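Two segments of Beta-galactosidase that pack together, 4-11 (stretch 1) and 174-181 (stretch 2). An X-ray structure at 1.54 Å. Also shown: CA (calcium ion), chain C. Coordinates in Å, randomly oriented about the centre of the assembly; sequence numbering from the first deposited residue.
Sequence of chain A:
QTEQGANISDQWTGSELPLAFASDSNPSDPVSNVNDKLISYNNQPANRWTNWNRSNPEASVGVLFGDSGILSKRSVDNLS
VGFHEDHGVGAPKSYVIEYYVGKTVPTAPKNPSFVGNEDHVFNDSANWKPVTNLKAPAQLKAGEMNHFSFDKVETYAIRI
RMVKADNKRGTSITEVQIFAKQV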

# COMPACT_ATOMS: atom_id res chain seq x y z
N GLN A 4 -15.34 -12.56 7.76
CA GLN A 4 -14.24 -11.56 7.57
C GLN A 4 -13.73 -11.15 8.93
O GLN A 4 -14.51 -10.73 9.80
CB GLN A 4 -14.75 -10.32 6.81
CG GLN A 4 -13.65 -9.36 6.36
CD GLN A 4 -14.23 -8.13 5.69
OE1 GLN A 4 -14.32 -8.07 4.46
NE2 GLN A 4 -14.64 -7.16 6.47
N GLY A 5 -12.42 -11.26 9.13
CA GLY A 5 -11.83 -10.94 10.41
C GLY A 5 -11.48 -9.45 10.59
O GLY A 5 -11.96 -8.57 9.88
N ALA A 6 -10.68 -9.21 11.59
CA ALA A 6 -10.34 -7.88 12.06
C ALA A 6 -9.53 -7.17 10.95
O ALA A 6 -8.81 -7.79 10.18
CB ALA A 6 -9.45 -7.94 13.27
N ASN A 7 -9.73 -5.89 10.89
CA ASN A 7 -8.99 -5.06 9.91
C ASN A 7 -7.65 -4.73 10.54
O ASN A 7 -7.59 -3.99 11.48
CB ASN A 7 -9.83 -3.82 9.56
CG ASN A 7 -9.13 -2.89 8.60
OD1 ASN A 7 -7.95 -2.57 8.80
ND2 ASN A 7 -9.83 -2.38 7.64
N ILE A 8 -6.56 -5.22 9.94
CA ILE A 8 -5.25 -5.08 10.46
C ILE A 8 -4.40 -4.06 9.67
O ILE A 8 -3.24 -3.90 9.95
CB ILE A 8 -4.53 -6.45 10.50
CG1 ILE A 8 -4.55 -7.11 9.15
CG2 ILE A 8 -5.20 -7.35 11.58
CD1 ILE A 8 -3.68 -8.39 9.02
N SER A 9 -5.04 -3.26 8.81
CA SER A 9 -4.35 -2.15 8.17
C SER A 9 -4.77 -0.78 8.63
O SER A 9 -3.97 0.15 8.56
CB SER A 9 -4.58 -2.23 6.68
OG SER A 9 -5.91 -2.26 6.28
N ASP A 10 -6.01 -0.62 9.12
CA ASP A 10 -6.41 0.69 9.55
C ASP A 10 -5.56 1.34 10.58
O ASP A 10 -5.14 0.68 11.57
CB ASP A 10 -7.82 0.73 10.16
CG ASP A 10 -8.94 0.45 9.19
OD1 ASP A 10 -8.82 0.49 7.95
OD2 ASP A 10 -10.08 0.13 9.68
N GLN A 11 -5.37 2.63 10.50
CA GLN A 11 -4.75 3.39 11.55
C GLN A 11 -5.59 3.33 12.82
O GLN A 11 -6.81 3.27 12.76
CB GLN A 11 -4.67 4.89 11.25
CG GLN A 11 -3.72 5.27 10.17
CD GLN A 11 -3.92 6.74 9.81
OE1 GLN A 11 -4.08 7.59 10.67
NE2 GLN A 11 -3.78 7.08 8.51
N THR A 174 -7.34 5.40 -2.94
CA THR A 174 -8.03 6.10 -1.83
C THR A 174 -7.91 5.34 -0.48
O THR A 174 -7.82 5.96 0.55
CB THR A 174 -9.46 6.44 -2.15
OG1 THR A 174 -10.03 7.13 -1.03
CG2 THR A 174 -10.31 5.29 -2.53
N GLU A 175 -7.86 4.01 -0.55
CA GLU A 175 -7.81 3.18 0.68
C GLU A 175 -7.35 1.82 0.30
O GLU A 175 -7.71 1.32 -0.75
CB GLU A 175 -9.21 3.15 1.32
CG GLU A 175 -9.26 2.67 2.77
CD GLU A 175 -8.72 3.60 3.81
OE1 GLU A 175 -8.26 4.72 3.50
OE2 GLU A 175 -8.74 3.22 5.04
N VAL A 176 -6.60 1.21 1.24
CA VAL A 176 -6.36 -0.22 1.21
C VAL A 176 -6.97 -0.82 2.45
O VAL A 176 -7.17 -0.11 3.44
CB VAL A 176 -4.88 -0.58 1.16
CG1 VAL A 176 -4.21 0.13 -0.03
CG2 VAL A 176 -4.16 -0.25 2.47
N GLN A 177 -7.32 -2.11 2.38
CA GLN A 177 -7.77 -2.84 3.57
C GLN A 177 -7.17 -4.26 3.56
O GLN A 177 -7.14 -4.92 2.53
CB GLN A 177 -9.30 -2.92 3.61
CG GLN A 177 -9.91 -1.53 3.65
CD GLN A 177 -11.45 -1.57 3.74
OE1 GLN A 177 -12.11 -2.44 3.19
NE2 GLN A 177 -11.98 -0.62 4.43
N ILE A 178 -6.68 -4.65 4.73
CA ILE A 178 -6.13 -5.99 4.93
C ILE A 178 -6.83 -6.57 6.17
O ILE A 178 -6.95 -5.86 7.18
CB ILE A 178 -4.61 -5.94 5.17
CG1 ILE A 178 -3.92 -5.30 3.96
CG2 ILE A 178 -4.03 -7.36 5.27
CD1 ILE A 178 -2.45 -5.02 4.25
N PHE A 179 -7.27 -7.83 6.05
CA PHE A 179 -8.01 -8.49 7.17
C PHE A 179 -7.30 -9.71 7.72
O PHE A 179 -6.69 -10.49 6.99
CB PHE A 179 -9.41 -8.85 6.71
CG PHE A 179 -10.19 -7.68 6.20
CD1 PHE A 179 -10.85 -6.85 7.06
CD2 PHE A 179 -10.18 -7.36 4.84
CE1 PHE A 179 -11.54 -5.76 6.58
CE2 PHE A 179 -10.88 -6.26 4.36
CZ PHE A 179 -11.55 -5.45 5.26
N ALA A 180 -7.41 -9.85 9.02
CA ALA A 180 -7.03 -11.09 9.71
C ALA A 180 -8.03 -12.18 9.38
O ALA A 180 -9.18 -11.90 9.03
CB ALA A 180 -7.08 -10.86 11.20
N LYS A 181 -7.58 -13.43 9.55
CA LYS A 181 -8.44 -14.60 9.41
C LYS A 181 -8.96 -15.02 10.76
O LYS A 181 -9.53 -14.22 11.48
CB LYS A 181 -7.67 -15.77 8.79
CA CA C . -8.38 6.84 2.65
O HOH W 1 -9.96 -11.80 13.08
O HOH W 2 -6.77 0.24 6.21
O HOH W 3 -10.39 1.35 5.97

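Residues 4-11, which adopt no regular secondary structure, lie against the end of the strand at 175-177 and the residues that follow it, and the two stretches bury 561 Å² between them. A single β-bridge joins N7 to F179. Its two hydrogen bonds flank N7: A180 N donates to A6 O at 2.7 Å, and I8 N donates to I178 O at 2.9 Å. The backbones also approach through CA-H···O contacts, F179 CA to A6 O at 3.2 Å and N7 CA to I178 O at 3.5 Å.

Beyond the bridge a side chain takes over the pairing. S9 points toward stretch 2, and its p rotamer (chi1 55°) places OG where I178 N can donate to it at 3.0 Å. S9 OG also donates to water 2 at 2.6 Å, and that water donates in turn to V176 O (2.8 Å) and to D10 OD1 (2.7 Å). A small hydroxyl thus satisfies the amide of the first residue after the strand, I178, in a buried position and extends the link through solvent.

N7 braces the turn of chain that presents S9. With chi1 at 178° (t), its OD1 accepts from D10 N at 2.8 Å and from S9 N at 3.0 Å, capturing two successive amides that the bridge leaves unpaired. D10, in the m rotamer, brings OD1 to 4.0 Å from E175 OE2, a close approach of like charges. Water 3 mediates it, donating at 2.7 Å to both D10 OD1 and E175 OE2 and accepting from Q177 NE2 at 3.0 Å. The other carboxylate oxygen of E175, OE1, binds the calcium ion at 2.3 Å.

The apolar part of the contact centres on I8, which is buried. Its CA-CB bond points sideways, but the p, t conformation carries the end of the side chain nearer: CD1 lies 3.9 Å from I178 CG2, and CG2 lies 4.0 Å from A180 CB. I178 adopts m, t and is likewise buried.

F179, with 91 Å² covered, contributes the largest area. Its chi1 of -56° (m) sets the ring beside the backbone of stretch 1, with CD1 3.5 Å from G5 O. The extended t, t chain of Q4 crosses one ring face, CG standing 4.0 Å from the ring centroid and NE2 3.4 Å from F179 CE1. Glycine suits position 5 because its CA comes within 3.1 Å of A180 O; a CB there would clash with that oxygen. At this exposed margin, water 1 accepts from A6 N at 3.1 Å and donates to K181 O at 2.9 Å.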